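Local coordinates for protein thiamine-monophosphate kinase (PDB 1VQV) that phosphorylates thiamine monophosphate with ATP, making thiamine diphosphate, the active form of vitamin B1, and works as a homodimer, at residues G155-S160 with K233-N238. Numbering follows the deposited sequence.
Sequences GTLGDS and KLPLSN. With PO4 (phosphate ion), chain E.
G155 turns its carbonyl O onto the ring of P235, 3.3 Å from CB and equally near CG. T156 follows, CA over the carbonyl of P235 and CG2 lying against the peptide that runs from L236 to S237. With OG1 placed between its own backbone N and carbonyl carbon (chi1 60°), the hydroxyl sits 3.4 Å from CB of S237 and donates to OD1 of D159 over 2.8 Å, approaching from above the carboxylate plane. At L157 the backbones join: its N gives a hydrogen bond of 2.9 Å to O of P235, and CG of L157 meets CG of P235 at 4.2 Å. The contact joins two loops that leave the mixed sheet holding strands 150-153 and 226-229, consistent with the C-terminal domain of a PurM-like fold: the loop between strand 150-153 and helix 159-168 lies beside the one leading into helix 238-246. One water ties them further, donating to O of L157 and OD1 of D159 and accepting from N of S237. D159, in the first turn of helix 159-168, then brings OD2 within 2.9 Å of OG of S237, the N-cap of helix 238-246, whose hydroxyl also meets N of L240; the same OD2 forms a salt bridge with R184 of helix 176-186. An alanine here would probably leave R184 without this countercharge and deprive the T156 hydroxyl of its acceptor, setting it free to turn.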
loop_
_atom_site.group_PDB
_atom_site.type_symbol
_atom_site.label_atom_id
_atom_site.label_comp_id
_atom_site.label_asym_id
_atom_site.label_seq_id
_atom_site.Cartn_x
_atom_site.Cartn_y
_atom_site.Cartn_z
ATOM N N GLY B 155 -14.139 -21.713 -12.330
ATOM C CA GLY B 155 -15.008 -20.924 -13.180
ATOM C C GLY B 155 -14.738 -21.096 -14.658
ATOM O O GLY B 155 -14.258 -22.144 -15.098
ATOM N N THR B 156 -15.058 -20.056 -15.421
ATOM C CA THR B 156 -14.865 -20.032 -16.874
ATOM C C THR B 156 -13.836 -18.956 -17.220
ATOM O O THR B 156 -13.435 -18.183 -16.355
ATOM C CB THR B 156 -16.215 -19.742 -17.607
ATOM O OG1 THR B 156 -16.744 -18.470 -17.191
ATOM C CG2 THR B 156 -17.242 -20.821 -17.268
ATOM N N LEU B 157 -13.396 -18.900 -18.469
ATOM C CA LEU B 157 -12.404 -17.902 -18.826
ATOM C C LEU B 157 -12.854 -17.048 -19.989
ATOM O O LEU B 157 -13.637 -17.504 -20.830
ATOM C CB LEU B 157 -11.089 -18.583 -19.178
ATOM C CG LEU B 157 -10.568 -19.586 -18.147
ATOM C CD1 LEU B 157 -9.524 -20.444 -18.817
ATOM C CD2 LEU B 157 -10.012 -18.884 -16.909
ATOM N N GLY B 158 -12.359 -15.806 -20.014
ATOM C CA GLY B 158 -12.671 -14.869 -21.079
ATOM C C GLY B 158 -13.727 -13.832 -20.754
ATOM O O GLY B 158 -13.785 -12.770 -21.378
ATOM N N ASP B 159 -14.559 -14.127 -19.762
ATOM C CA ASP B 159 -15.643 -13.226 -19.366
ATOM C C ASP B 159 -15.238 -11.783 -19.088
ATOM O O ASP B 159 -15.833 -10.860 -19.636
ATOM C CB ASP B 159 -16.380 -13.813 -18.157
ATOM C CG ASP B 159 -16.971 -15.184 -18.453
ATOM O OD1 ASP B 159 -16.207 -16.147 -18.641
ATOM O OD2 ASP B 159 -18.203 -15.297 -18.519
ATOM N N SER B 160 -14.235 -11.583 -18.244
ATOM C CA SER B 160 -13.773 -10.238 -17.913
ATOM C C SER B 160 -13.382 -9.446 -19.181
ATOM O O SER B 160 -13.695 -8.267 -19.312
ATOM C CB SER B 160 -12.596 -10.342 -16.934
ATOM O OG SER B 160 -12.202 -9.088 -16.412
ATOM N N LYS B 233 -11.255 -28.226 -23.667
ATOM C CA LYS B 233 -11.491 -28.593 -22.278
ATOM C C LYS B 233 -11.711 -27.292 -21.508
ATOM O O LYS B 233 -12.320 -27.276 -20.440
ATOM C CB LYS B 233 -10.275 -29.323 -21.728
ATOM C CG LYS B 233 -10.389 -30.821 -21.774
ATOM C CD LYS B 233 -9.041 -31.449 -21.451
ATOM C CE LYS B 233 -9.182 -32.835 -20.810
ATOM N NZ LYS B 233 -7.857 -33.304 -20.296
ATOM N N LEU B 234 -11.198 -26.206 -22.081
ATOM C CA LEU B 234 -11.297 -24.859 -21.531
ATOM C C LEU B 234 -12.748 -24.502 -21.228
ATOM O O LEU B 234 -13.612 -24.577 -22.104
ATOM C CB LEU B 234 -10.689 -23.865 -22.529
ATOM C CG LEU B 234 -9.236 -23.403 -22.332
ATOM C CD1 LEU B 234 -8.367 -24.526 -21.829
ATOM C CD2 LEU B 234 -8.696 -22.855 -23.639
ATOM N N PRO B 235 -13.030 -24.119 -19.970
ATOM C CA PRO B 235 -14.363 -23.741 -19.482
ATOM C C PRO B 235 -14.857 -22.434 -20.072
ATOM O O PRO B 235 -14.328 -21.357 -19.795
ATOM C CB PRO B 235 -14.172 -23.670 -17.974
ATOM C CG PRO B 235 -12.752 -23.214 -17.853
ATOM C CD PRO B 235 -12.031 -24.029 -18.891
ATOM N N LEU B 236 -15.889 -22.555 -20.891
ATOM C CA LEU B 236 -16.473 -21.423 -21.565
ATOM C C LEU B 236 -17.882 -21.157 -21.105
ATOM O O LEU B 236 -18.726 -22.048 -21.093
ATOM C CB LEU B 236 -16.473 -21.672 -23.060
ATOM C CG LEU B 236 -15.230 -21.304 -23.871
ATOM C CD1 LEU B 236 -13.942 -21.690 -23.177
ATOM C CD2 LEU B 236 -15.372 -21.978 -25.211
ATOM N N SER B 237 -18.126 -19.907 -20.737
ATOM C CA SER B 237 -19.433 -19.486 -20.263
ATOM C C SER B 237 -20.392 -19.216 -21.412
ATOM O O SER B 237 -19.974 -18.931 -22.538
ATOM C CB SER B 237 -19.290 -18.234 -19.394
ATOM O OG SER B 237 -19.973 -17.126 -19.954
ATOM N N ASN B 238 -21.682 -19.310 -21.103
ATOM C CA ASN B 238 -22.750 -19.079 -22.069
ATOM C C ASN B 238 -22.796 -17.664 -22.655
ATOM O O ASN B 238 -23.038 -17.504 -23.853
ATOM C CB ASN B 238 -24.096 -19.445 -21.436
ATOM C CG ASN B 238 -24.340 -20.958 -21.412
ATOM O OD1 ASN B 238 -23.687 -21.716 -20.665
ATOM N ND2 ASN B 238 -25.277 -21.409 -22.243
HETATM P P PO4 E . -22.639 -19.855 -17.064
HETATM O O1 PO4 E . -22.834 -20.779 -18.201
HETATM O O2 PO4 E . -21.819 -20.515 -16.027
HETATM O O3 PO4 E . -21.950 -18.641 -17.528
HETATM O O4 PO4 E . -23.958 -19.483 -16.499
HETATM O O HOH W 1 -16.087 -17.929 -20.592
#